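Local atomic coordinates of sporozoite microneme protein essential for cell traversal (Plasmodium berghei, PDB entry 4U5A), a protein that is essential for the passage of malaria sporozoites through host cells and folds as a four-helix bundle. Residues D19-D24 and G70-F75; K80-V83 and A89-Y92; N110-I115 and D179-N184; L125-G130 and I171-P176. All coordinates share one frame; numbering follows the deposited sequence.

How the contacts relate
All four contacts lie along one elongated four-helix bundle. Contact 1 ties helix 10-39 to helix 59-84, and contact 2 lies at the far end of helix 59-84, where it turns back into helix 88-126. Contact 3 pairs helix 88-126 with helix 167-197; contact 4 pairs the end of helix 88-126 and the residue after it with the same partner, their centres about 17 Å apart. Contacts 2 and 4 sit on opposite sides of the chain's centre, about 50 Å from centre to centre. Contacts 1 to 3 include buried apolar side chains beside more exposed ones. Contact 1 adds a salt bridge, contacts 2 and 3 rely on packing, and surface contact 4 uses a lysine among aromatic rings.

Contact 1. Residues D19-D24 and G70-F75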
loop_
_atom_site.group_PDB
_atom_site.type_symbol
_atom_site.label_atom_id
_atom_site.label_comp_id
_atom_site.label_asym_id
_atom_site.label_seq_id
_atom_site.Cartn_x
_atom_site.Cartn_y
_atom_site.Cartn_z
ATOM N N ASP A 19 0.542 17.287 -4.926
ATOM C CA ASP A 19 1.937 17.049 -4.573
ATOM C C ASP A 19 2.095 16.278 -3.255
ATOM O O ASP A 19 2.907 15.346 -3.164
ATOM C CB ASP A 19 2.690 18.379 -4.508
ATOM C CG ASP A 19 2.811 19.044 -5.869
ATOM O OD1 ASP A 19 2.827 18.319 -6.885
ATOM O OD2 ASP A 19 2.888 20.290 -5.927
ATOM N N ASP A 20 1.320 16.665 -2.245
ATOM C CA ASP A 20 1.333 15.967 -0.963
ATOM C C ASP A 20 0.920 14.515 -1.137
ATOM O O ASP A 20 1.578 13.602 -0.619
ATOM C CB ASP A 20 0.405 16.649 0.046
ATOM C CG ASP A 20 0.969 17.955 0.573
ATOM O OD1 ASP A 20 2.073 18.352 0.139
ATOM O OD2 ASP A 20 0.303 18.584 1.421
ATOM N N PHE A 21 -0.168 14.303 -1.874
ATOM C CA PHE A 21 -0.642 12.946 -2.111
ATOM C C PHE A 21 0.448 12.121 -2.791
ATOM O O PHE A 21 0.694 10.974 -2.416
ATOM C CB PHE A 21 -1.914 12.952 -2.955
ATOM C CG PHE A 21 -2.556 11.601 -3.086
ATOM C CD1 PHE A 21 -3.217 11.031 -2.009
ATOM C CD2 PHE A 21 -2.494 10.898 -4.281
ATOM C CE1 PHE A 21 -3.809 9.790 -2.117
ATOM C CE2 PHE A 21 -3.087 9.652 -4.399
ATOM C CZ PHE A 21 -3.745 9.097 -3.314
ATOM N N SER A 22 1.111 12.719 -3.777
ATOM C CA SER A 22 2.196 12.044 -4.481
ATOM C C SER A 22 3.328 11.649 -3.534
ATOM O O SER A 22 3.839 10.526 -3.603
ATOM C CB SER A 22 2.741 12.935 -5.598
ATOM O OG SER A 22 1.818 13.051 -6.665
ATOM N N ASN A 23 3.704 12.565 -2.642
ATOM C CA ASN A 23 4.740 12.284 -1.648
ATOM C C ASN A 23 4.372 11.108 -0.746
ATOM O O ASN A 23 5.169 10.177 -0.558
ATOM C CB ASN A 23 5.005 13.521 -0.787
ATOM C CG ASN A 23 5.691 14.633 -1.552
ATOM O OD1 ASN A 23 6.305 14.400 -2.593
ATOM N ND2 ASN A 23 5.581 15.853 -1.044
ATOM N N ASP A 24 3.159 11.152 -0.198
ATOM C CA ASP A 24 2.677 10.082 0.671
ATOM C C ASP A 24 2.665 8.732 -0.058
ATOM O O ASP A 24 3.097 7.710 0.491
ATOM C CB ASP A 24 1.281 10.420 1.204
ATOM C CG ASP A 24 1.259 11.712 2.010
ATOM O OD1 ASP A 24 2.319 12.109 2.538
ATOM O OD2 ASP A 24 0.178 12.330 2.116
ATOM N N GLY A 70 -1.767 8.803 -9.918
ATOM C CA GLY A 70 -2.109 9.478 -11.155
ATOM C C GLY A 70 -3.584 9.801 -11.299
ATOM O O GLY A 70 -3.940 10.846 -11.846
ATOM N N ILE A 71 -4.439 8.916 -10.791
ATOM C CA ILE A 71 -5.883 9.125 -10.850
ATOM C C ILE A 71 -6.281 10.352 -10.039
ATOM O O ILE A 71 -7.106 11.160 -10.479
ATOM C CB ILE A 71 -6.664 7.882 -10.361
ATOM C CG1 ILE A 71 -6.652 6.794 -11.438
ATOM C CG2 ILE A 71 -8.111 8.232 -10.053
ATOM C CD1 ILE A 71 -7.413 5.538 -11.052
ATOM N N LEU A 72 -5.674 10.514 -8.869
ATOM C CA LEU A 72 -6.010 11.652 -8.030
ATOM C C LEU A 72 -5.497 12.943 -8.652
ATOM O O LEU A 72 -6.194 13.955 -8.654
ATOM C CB LEU A 72 -5.418 11.509 -6.632
ATOM C CG LEU A 72 -5.911 12.663 -5.752
ATOM C CD1 LEU A 72 -7.051 12.206 -4.844
ATOM C CD2 LEU A 72 -4.800 13.347 -4.976
ATOM N N ARG A 73 -4.282 12.901 -9.189
ATOM C CA ARG A 73 -3.688 14.076 -9.809
ATOM C C ARG A 73 -4.484 14.490 -11.036
ATOM O O ARG A 73 -4.686 15.677 -11.284
ATOM C CB ARG A 73 -2.232 13.812 -10.195
ATOM C CG ARG A 73 -1.502 15.049 -10.700
ATOM C CD ARG A 73 -0.006 14.818 -10.856
ATOM N NE ARG A 73 0.673 14.717 -9.567
ATOM C CZ ARG A 73 1.087 15.762 -8.857
ATOM N NH1 ARG A 73 0.882 16.994 -9.304
ATOM N NH2 ARG A 73 1.698 15.576 -7.693
ATOM N N SER A 74 -4.961 13.504 -11.786
ATOM C CA SER A 74 -5.772 13.780 -12.964
ATOM C C SER A 74 -7.109 14.382 -12.560
ATOM O O SER A 74 -7.632 15.260 -13.244
ATOM C CB SER A 74 -5.993 12.507 -13.786
ATOM O OG SER A 74 -4.897 12.245 -14.647
ATOM N N PHE A 75 -7.652 13.921 -11.438
ATOM C CA PHE A 75 -8.930 14.439 -10.963
ATOM C C PHE A 75 -8.839 15.905 -10.565
ATOM O O PHE A 75 -9.690 16.712 -10.941
ATOM C CB PHE A 75 -9.437 13.628 -9.775
ATOM C CG PHE A 75 -10.674 14.198 -9.148
ATOM C CD1 PHE A 75 -11.924 13.940 -9.689
ATOM C CD2 PHE A 75 -10.586 15.016 -8.028
ATOM C CE1 PHE A 75 -13.067 14.472 -9.119
ATOM C CE2 PHE A 75 -11.722 15.553 -7.454
ATOM C CZ PHE A 75 -12.966 15.280 -8.000
#
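Arg73 reaches from helix 59-84 across to Asp19 and Ser22, one turn apart on helix 10-39, while Leu72 and Phe21 meet beside them in the interior. The arginine chain bends at its third torsion (chi3 -72°), which carries the guanidinium over to the neighbouring helix with its edge leading. Both partners lie near the guanidinium plane. Arg73 NH2 donates a nearly straight bond to Ser22 OG, 2.7 Å long with an N-H...O angle of 170°. The same nitrogen forms a salt bridge with Asp19 OD1 at 3.1 Å, meeting the oxygen on its anti side, and Arg73 NH1 adds a weak bond to OD1. The carboxylate and guanidinium are turned 31° against each other, so they are tilted rather than coplanar. Ser22 OG also hydrogen-bonds Asp69 and the carbonyl of Ser18; a small hydroxyl suits a place with so many polar neighbours. In the apolar half, Leu72 CD2 rests 3.4 Å from Phe21 CG, and Leu72 CG lies over one ring face, displaced toward its rim. Cys102 of helix 88-126 touches both side chains, completing a layer suited to a bulky ring and a branched aliphatic chain. Buried apolar residues flanked by a charged pair at the margin, between almost exactly antiparallel helices with local axes 9.8 Å apart, are typical of a four-helix bundle.

Contact 2. Residues K80-V83 and A89-Y92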
loop_
_atom_site.group_PDB
_atom_site.type_symbol
_atom_site.label_atom_id
_atom_site.label_comp_id
_atom_site.label_asym_id
_atom_site.label_seq_id
_atom_site.Cartn_x
_atom_site.Cartn_y
_atom_site.Cartn_z
ATOM N N LYS A 80 -10.005 21.862 -11.489
ATOM C CA LYS A 80 -9.588 23.254 -11.390
ATOM C C LYS A 80 -10.568 24.183 -12.097
ATOM O O LYS A 80 -10.762 25.323 -11.680
ATOM C CB LYS A 80 -8.184 23.434 -11.965
ATOM C CG LYS A 80 -7.072 22.848 -11.106
ATOM C CD LYS A 80 -5.715 23.099 -11.742
ATOM C CE LYS A 80 -4.601 22.479 -10.926
ATOM N NZ LYS A 80 -3.266 22.756 -11.521
ATOM N N THR A 81 -11.160 23.689 -13.181
ATOM C CA THR A 81 -12.112 24.446 -13.989
ATOM C C THR A 81 -13.342 24.863 -13.180
ATOM O O THR A 81 -13.796 26.005 -13.263
ATOM C CB THR A 81 -12.567 23.627 -15.219
ATOM O OG1 THR A 81 -11.421 23.142 -15.930
ATOM C CG2 THR A 81 -13.424 24.473 -16.148
ATOM N N HIS A 82 -13.860 23.930 -12.387
ATOM C CA HIS A 82 -15.038 24.166 -11.552
ATOM C C HIS A 82 -14.750 25.142 -10.410
ATOM O O HIS A 82 -15.667 25.724 -9.832
ATOM C CB HIS A 82 -15.569 22.850 -10.981
ATOM C CG HIS A 82 -16.186 21.949 -12.005
ATOM N ND1 HIS A 82 -16.578 20.655 -11.718
ATOM C CD2 HIS A 82 -16.495 22.149 -13.308
ATOM C CE1 HIS A 82 -17.093 20.101 -12.799
ATOM N NE2 HIS A 82 -17.054 20.987 -13.781
ATOM N N VAL A 83 -13.474 25.318 -10.092
ATOM C CA VAL A 83 -13.069 26.070 -8.914
ATOM C C VAL A 83 -13.051 27.576 -9.184
ATOM O O VAL A 83 -13.399 28.377 -8.311
ATOM C CB VAL A 83 -11.675 25.597 -8.436
ATOM C CG1 VAL A 83 -10.920 26.712 -7.747
ATOM C CG2 VAL A 83 -11.809 24.380 -7.529
ATOM N N ALA A 89 -17.591 28.784 -0.831
ATOM C CA ALA A 89 -18.099 27.626 -0.113
ATOM C C ALA A 89 -17.739 26.342 -0.850
ATOM O O ALA A 89 -17.157 25.429 -0.260
ATOM C CB ALA A 89 -19.595 27.738 0.068
ATOM N N TYR A 90 -18.062 26.282 -2.140
ATOM C CA TYR A 90 -17.728 25.105 -2.935
ATOM C C TYR A 90 -16.248 24.810 -2.946
ATOM O O TYR A 90 -15.855 23.659 -2.842
ATOM C CB TYR A 90 -18.201 25.252 -4.383
ATOM C CG TYR A 90 -17.683 24.140 -5.278
ATOM C CD1 TYR A 90 -18.173 22.842 -5.188
ATOM C CD2 TYR A 90 -16.669 24.392 -6.197
ATOM C CE1 TYR A 90 -17.674 21.830 -6.008
ATOM C CE2 TYR A 90 -16.170 23.395 -7.015
ATOM C CZ TYR A 90 -16.671 22.118 -6.919
ATOM O OH TYR A 90 -16.163 21.135 -7.739
ATOM N N ILE A 91 -15.427 25.847 -3.053
ATOM C CA ILE A 91 -13.987 25.648 -3.107
ATOM C C ILE A 91 -13.450 25.025 -1.825
ATOM O O ILE A 91 -12.743 24.011 -1.860
ATOM C CB ILE A 91 -13.247 26.977 -3.360
ATOM C CG1 ILE A 91 -13.538 27.497 -4.767
ATOM C CG2 ILE A 91 -11.754 26.804 -3.162
ATOM C CD1 ILE A 91 -12.987 28.884 -5.030
ATOM N N TYR A 92 -13.805 25.623 -0.695
ATOM C CA TYR A 92 -13.294 25.164 0.591
ATOM C C TYR A 92 -13.828 23.769 0.963
ATOM O O TYR A 92 -13.076 22.894 1.426
ATOM C CB TYR A 92 -13.640 26.203 1.659
ATOM C CG TYR A 92 -13.165 27.594 1.275
ATOM C CD1 TYR A 92 -12.046 27.768 0.466
ATOM C CD2 TYR A 92 -13.855 28.729 1.686
ATOM C CE1 TYR A 92 -11.619 29.026 0.093
ATOM C CE2 TYR A 92 -13.430 29.996 1.317
ATOM C CZ TYR A 92 -12.311 30.136 0.520
ATOM O OH TYR A 92 -11.878 31.387 0.148
#
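Val83 and Ile91 form the tight, buried half of this contact, whereas His82 and Tyr90 meet on its looser outer side. On the inner side, Val83 CG1 lies 4.0 Å from Ile91 CG1, and the two side chains cross at about a right angle. Ile91 also sends CD1 to the backbone, 3.3 Å from Val83 O, so its unbranched arm covers both the valine methyl and the carbonyl. Beta-branched residues suit a place where the two backbones come close, their bulk lying near the main chain; the CA atoms of Val83 and Ile91 are 5.9 Å apart. Ile10 of helix 10-39 touches both side chains and Phe14 touches Val83, which adds apolar cover from a third helix.

On the outer side, Tyr90 holds CG anti to its backbone N (chi1 171°), which extends the ring toward helix 59-84. Its CE2 comes within 3.7 Å of His82 O, and its OH lies the same distance from His82 CB. The hydroxyl is also at the imidazole edge, but 4.0 Å from His82 ND1, and no hydrogen bond links the two. Tyr90 OH instead has a weak bond to Asn79, while His82 O is hydrogen-bonded by Ser86. Amphipathic aromatic residues suit this margin, where His82 is exposed and Tyr90 partly so. An apolar interior with a polar margin, where one helix reverses into the next, is typical of an antiparallel alpha-alpha hairpin.

Contact 3. Residues N110-I115 and D179-N184; sequences NSLIQI and DDFIKN
Leu112 and Phe181 are brought together by torsions on both helices. Phe181, with chi1 near 180° (-172°), extends its ring beside its own carbonyl carbon and toward helix 88-126, and Leu112 has chi1 at -133° and chi2 at 48°, placing its fork between Phe181 and Asn184. The branch point of the leucine, not a methyl, makes the nearest approach to the ring: Leu112 CG is 3.7 Å from Phe181 CE1. It arrives at the edge of the ring, close to its plane, while Leu112 CD2 stands 3.9 Å from the same CE1.

The methyls also turn toward Asn184, one turn of helix beyond Phe181. Leu112 CD1 lies 3.7 Å from Asn184 CB, and CD2 lies 3.9 Å from that CB, so both methyls rest against the same side of Asn184 CB. The amide is brushed as well, with Asn184 ND2 3.7 Å from Leu112 CD1. In the four-helix bundle these are antiparallel neighbours, helix 88-126 and helix 167-197, and the leucine of one lies against Phe181 and Asn184 of the other. Phe181 is buried and also touches Ile32 of helix 10-39, so a large apolar ring suits a position where three helices converge. Asn184 is partly exposed: its CB serves the apolar contact, while its polar amide is appropriate to a position at the margin. No hydrogen bond or charge pair crosses between 110-115 and 179-184.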
loop_
_atom_site.group_PDB
_atom_site.type_symbol
_atom_site.label_atom_id
_atom_site.label_comp_id
_atom_site.label_asym_id
_atom_site.label_seq_id
_atom_site.Cartn_x
_atom_site.Cartn_y
_atom_site.Cartn_z
ATOM N N ASN A 110 -2.067 1.906 4.645
ATOM C CA ASN A 110 -1.293 1.607 5.851
ATOM C C ASN A 110 -1.770 0.318 6.539
ATOM O O ASN A 110 -0.953 -0.492 7.007
ATOM C CB ASN A 110 -1.358 2.784 6.830
ATOM C CG ASN A 110 -0.560 3.995 6.354
ATOM O OD1 ASN A 110 0.436 3.861 5.643
ATOM N ND2 ASN A 110 -1.000 5.186 6.751
ATOM N N SER A 111 -3.086 0.121 6.580
ATOM C CA SER A 111 -3.647 -1.123 7.104
ATOM C C SER A 111 -3.112 -2.321 6.308
ATOM O O SER A 111 -2.649 -3.332 6.876
ATOM C CB SER A 111 -5.178 -1.072 7.047
ATOM O OG SER A 111 -5.765 -2.259 7.552
ATOM N N LEU A 112 -3.153 -2.171 4.987
ATOM C CA LEU A 112 -2.651 -3.176 4.058
ATOM C C LEU A 112 -1.175 -3.486 4.313
ATOM O O LEU A 112 -0.744 -4.650 4.260
ATOM C CB LEU A 112 -2.856 -2.690 2.623
ATOM C CG LEU A 112 -3.458 -3.668 1.614
ATOM C CD1 LEU A 112 -4.692 -4.345 2.187
ATOM C CD2 LEU A 112 -3.812 -2.937 0.335
ATOM N N ILE A 113 -0.407 -2.435 4.597
ATOM C CA ILE A 113 1.009 -2.571 4.909
ATOM C C ILE A 113 1.192 -3.409 6.167
ATOM O O ILE A 113 2.029 -4.306 6.190
ATOM C CB ILE A 113 1.701 -1.201 5.100
ATOM C CG1 ILE A 113 1.897 -0.499 3.755
ATOM C CG2 ILE A 113 3.049 -1.364 5.786
ATOM C CD1 ILE A 113 2.615 0.836 3.867
ATOM N N GLN A 114 0.399 -3.144 7.202
ATOM C CA GLN A 114 0.495 -3.946 8.423
ATOM C C GLN A 114 0.235 -5.429 8.149
ATOM O O GLN A 114 1.041 -6.317 8.520
ATOM C CB GLN A 114 -0.497 -3.437 9.470
ATOM C CG GLN A 114 -0.161 -2.063 10.011
ATOM C CD GLN A 114 1.297 -1.931 10.408
ATOM O OE1 GLN A 114 1.824 -2.739 11.176
ATOM N NE2 GLN A 114 1.961 -0.913 9.873
ATOM N N ILE A 115 -0.891 -5.679 7.483
ATOM C CA ILE A 115 -1.267 -7.031 7.076
ATOM C C ILE A 115 -0.102 -7.752 6.383
ATOM O O ILE A 115 0.241 -8.891 6.739
ATOM C CB ILE A 115 -2.505 -7.004 6.154
ATOM C CG1 ILE A 115 -3.731 -6.503 6.929
ATOM C CG2 ILE A 115 -2.764 -8.380 5.548
ATOM C CD1 ILE A 115 -5.018 -6.540 6.130
ATOM N N ASP A 179 -1.765 -12.773 -4.399
ATOM C CA ASP A 179 -2.967 -12.507 -5.185
ATOM C C ASP A 179 -3.988 -11.702 -4.385
ATOM O O ASP A 179 -4.680 -10.841 -4.929
ATOM C CB ASP A 179 -3.598 -13.816 -5.660
ATOM C CG ASP A 179 -2.881 -14.413 -6.853
ATOM O OD1 ASP A 179 -1.838 -13.863 -7.263
ATOM O OD2 ASP A 179 -3.358 -15.444 -7.372
ATOM N N ASP A 180 -4.065 -11.974 -3.087
ATOM C CA ASP A 180 -4.975 -11.249 -2.209
ATOM C C ASP A 180 -4.512 -9.810 -1.998
ATOM O O ASP A 180 -5.329 -8.896 -1.880
ATOM C CB ASP A 180 -5.099 -11.973 -0.865
ATOM C CG ASP A 180 -5.358 -11.025 0.289
ATOM O OD1 ASP A 180 -4.380 -10.636 0.966
ATOM O OD2 ASP A 180 -6.533 -10.664 0.518
ATOM N N PHE A 181 -3.196 -9.613 -1.991
ATOM C CA PHE A 181 -2.614 -8.284 -1.830
ATOM C C PHE A 181 -2.969 -7.413 -3.024
ATOM O O PHE A 181 -3.488 -6.309 -2.868
ATOM C CB PHE A 181 -1.094 -8.375 -1.686
ATOM C CG PHE A 181 -0.435 -7.075 -1.318
ATOM C CD1 PHE A 181 -1.138 -6.082 -0.653
ATOM C CD2 PHE A 181 0.886 -6.837 -1.662
ATOM C CE1 PHE A 181 -0.529 -4.883 -0.319
ATOM C CE2 PHE A 181 1.503 -5.641 -1.334
ATOM C CZ PHE A 181 0.794 -4.664 -0.662
ATOM N N ILE A 182 -2.699 -7.933 -4.217
ATOM C CA ILE A 182 -2.981 -7.218 -5.452
ATOM C C ILE A 182 -4.480 -6.999 -5.633
ATOM O O ILE A 182 -4.904 -5.972 -6.161
ATOM C CB ILE A 182 -2.422 -7.981 -6.673
ATOM C CG1 ILE A 182 -0.937 -8.294 -6.469
ATOM C CG2 ILE A 182 -2.601 -7.171 -7.948
ATOM C CD1 ILE A 182 -0.074 -7.059 -6.241
ATOM N N LYS A 183 -5.280 -7.950 -5.162
ATOM C CA LYS A 183 -6.729 -7.831 -5.247
ATOM C C LYS A 183 -7.204 -6.662 -4.377
ATOM O O LYS A 183 -8.067 -5.884 -4.788
ATOM C CB LYS A 183 -7.404 -9.143 -4.838
ATOM C CG LYS A 183 -8.903 -9.191 -5.113
ATOM C CD LYS A 183 -9.696 -9.787 -3.965
ATOM C CE LYS A 183 -11.189 -9.699 -4.255
ATOM N NZ LYS A 183 -12.019 -10.316 -3.185
ATOM N N ASN A 184 -6.630 -6.538 -3.183
ATOM C CA ASN A 184 -6.971 -5.442 -2.277
ATOM C C ASN A 184 -6.572 -4.084 -2.848
ATOM O O ASN A 184 -7.275 -3.094 -2.656
ATOM C CB ASN A 184 -6.306 -5.639 -0.908
ATOM C CG ASN A 184 -7.051 -6.628 -0.033
ATOM O OD1 ASN A 184 -8.278 -6.702 -0.065
ATOM N ND2 ASN A 184 -6.308 -7.395 0.756
#

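Contact 4. Residues L125-G130 and I171-P176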
loop_
_atom_site.group_PDB
_atom_site.type_symbol
_atom_site.label_atom_id
_atom_site.label_comp_id
_atom_site.label_asym_id
_atom_site.label_seq_id
_atom_site.Cartn_x
_atom_site.Cartn_y
_atom_site.Cartn_z
ATOM N N LEU A 125 9.701 -16.837 8.005
ATOM C CA LEU A 125 9.739 -17.972 8.919
ATOM C C LEU A 125 9.542 -19.311 8.205
ATOM O O LEU A 125 10.347 -20.230 8.376
ATOM C CB LEU A 125 8.684 -17.817 10.016
ATOM C CG LEU A 125 9.003 -16.804 11.116
ATOM C CD1 LEU A 125 7.985 -16.874 12.244
ATOM C CD2 LEU A 125 10.402 -17.050 11.644
ATOM N N LYS A 126 8.479 -19.426 7.411
ATOM C CA LYS A 126 8.127 -20.716 6.817
ATOM C C LYS A 126 9.191 -21.252 5.855
ATOM O O LYS A 126 9.374 -22.464 5.747
ATOM C CB LYS A 126 6.773 -20.631 6.104
ATOM C CG LYS A 126 6.275 -21.976 5.576
ATOM C CD LYS A 126 4.840 -21.891 5.076
ATOM C CE LYS A 126 4.287 -23.262 4.702
ATOM N NZ LYS A 126 4.969 -23.866 3.525
ATOM N N TYR A 127 9.894 -20.361 5.160
ATOM C CA TYR A 127 10.887 -20.799 4.178
ATOM C C TYR A 127 12.280 -20.258 4.463
ATOM O O TYR A 127 13.164 -21.014 4.869
ATOM C CB TYR A 127 10.453 -20.409 2.763
ATOM C CG TYR A 127 9.200 -21.128 2.334
ATOM C CD1 TYR A 127 9.240 -22.465 1.965
ATOM C CD2 TYR A 127 7.976 -20.476 2.307
ATOM C CE1 TYR A 127 8.098 -23.135 1.584
ATOM C CE2 TYR A 127 6.827 -21.138 1.923
ATOM C CZ TYR A 127 6.895 -22.467 1.562
ATOM O OH TYR A 127 5.758 -23.140 1.179
ATOM N N GLY A 128 12.478 -18.965 4.218
ATOM C CA GLY A 128 13.777 -18.337 4.388
ATOM C C GLY A 128 14.444 -18.652 5.712
ATOM O O GLY A 128 13.784 -18.986 6.693
ATOM N N LYS A 129 15.766 -18.556 5.740
ATOM C CA LYS A 129 16.516 -18.834 6.955
ATOM C C LYS A 129 17.732 -17.934 7.023
ATOM O O LYS A 129 18.805 -18.298 6.542
ATOM C CB LYS A 129 16.925 -20.299 7.015
ATOM N N GLY A 130 17.542 -16.752 7.602
ATOM C CA GLY A 130 18.592 -15.760 7.748
ATOM C C GLY A 130 19.952 -16.300 8.157
ATOM O O GLY A 130 20.878 -16.328 7.345
ATOM N N ILE A 171 5.964 -21.072 -4.375
ATOM C CA ILE A 171 4.934 -20.521 -5.247
ATOM C C ILE A 171 3.562 -20.874 -4.688
ATOM O O ILE A 171 2.685 -20.009 -4.569
ATOM C CB ILE A 171 5.043 -21.045 -6.707
ATOM C CG1 ILE A 171 6.053 -20.228 -7.519
ATOM C CG2 ILE A 171 3.731 -20.880 -7.433
ATOM C CD1 ILE A 171 7.485 -20.435 -7.158
ATOM N N ASN A 172 3.397 -22.134 -4.296
ATOM C CA ASN A 172 2.119 -22.590 -3.766
ATOM C C ASN A 172 1.720 -21.863 -2.483
ATOM O O ASN A 172 0.534 -21.731 -2.182
ATOM C CB ASN A 172 2.166 -24.102 -3.512
ATOM C CG ASN A 172 0.984 -24.598 -2.696
ATOM O OD1 ASN A 172 -0.174 -24.372 -3.052
ATOM N ND2 ASN A 172 1.273 -25.264 -1.582
ATOM N N PHE A 173 2.704 -21.356 -1.747
ATOM C CA PHE A 173 2.404 -20.675 -0.493
ATOM C C PHE A 173 2.153 -19.181 -0.656
ATOM O O PHE A 173 1.228 -18.634 -0.057
ATOM C CB PHE A 173 3.526 -20.886 0.521
ATOM C CG PHE A 173 3.303 -20.165 1.820
ATOM C CD1 PHE A 173 2.263 -20.536 2.660
ATOM C CD2 PHE A 173 4.127 -19.120 2.202
ATOM C CE1 PHE A 173 2.049 -19.877 3.856
ATOM C CE2 PHE A 173 3.922 -18.458 3.399
ATOM C CZ PHE A 173 2.881 -18.837 4.228
ATOM N N ILE A 174 2.976 -18.513 -1.459
ATOM C CA ILE A 174 2.866 -17.065 -1.572
ATOM C C ILE A 174 1.855 -16.639 -2.633
ATOM O O ILE A 174 1.474 -15.470 -2.686
ATOM C CB ILE A 174 4.229 -16.405 -1.888
ATOM C CG1 ILE A 174 4.683 -16.751 -3.306
ATOM C CG2 ILE A 174 5.280 -16.811 -0.865
ATOM C CD1 ILE A 174 5.972 -16.071 -3.696
ATOM N N THR A 175 1.418 -17.571 -3.477
ATOM C CA THR A 175 0.440 -17.217 -4.508
ATOM C C THR A 175 -0.897 -16.725 -3.916
ATOM O O THR A 175 -1.415 -15.699 -4.358
ATOM C CB THR A 175 0.178 -18.398 -5.481
ATOM O OG1 THR A 175 1.335 -18.610 -6.301
ATOM C CG2 THR A 175 -1.013 -18.106 -6.378
ATOM N N PRO A 176 -1.463 -17.436 -2.916
ATOM C CA PRO A 176 -2.704 -16.863 -2.377
ATOM C C PRO A 176 -2.493 -15.527 -1.667
ATOM O O PRO A 176 -3.326 -14.631 -1.795
ATOM C CB PRO A 176 -3.180 -17.916 -1.371
ATOM C CG PRO A 176 -2.508 -19.171 -1.752
ATOM C CD PRO A 176 -1.217 -18.801 -2.413
#
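Lys126 lays its aliphatic chain over the ring of Phe173, which Tyr127 meets as well. From CB, directed toward helix 167-197, the lysine chain runs out extended. Lys126 CG passes over one face of the Tyr127 ring, 3.8 Å above its plane and displaced toward the rim. Lys126 CD then sits over the centre of the Phe173 ring, 3.6 Å from its centroid, in a CH-pi contact. Lys126 CE follows, 4.0 Å from Phe173 CD1. At the last torsion the chain bends (chi4 -66°), and Lys126 NZ turns back to donate a hydrogen bond to Tyr127 OH at 2.6 Å. The ammonium nitrogen, Lys126 NZ, remains 4.8 Å from the Phe173 centroid, 29° off the ring normal, an off-centre cation-pi interaction.

Lysine is apt here because its long methylene chain packs on an aromatic face while its charge stays near a polar group and the surface. The site lies at one end of the four-helix bundle, where helix 88-126 finishes: Tyr127 is the first residue to leave helical backbone angles, yet its ring still reaches helix 167-197, with an edge toward Phe173. Tyr127 CE2 packs 3.4 Å from Phe173 CD2, with the two ring planes 59° apart, an oblique pairing. Phe173 also touches Ile123 and meets His122 edge-to-face, both on helix 88-126, while Tyr157 from a loop touches Lys126.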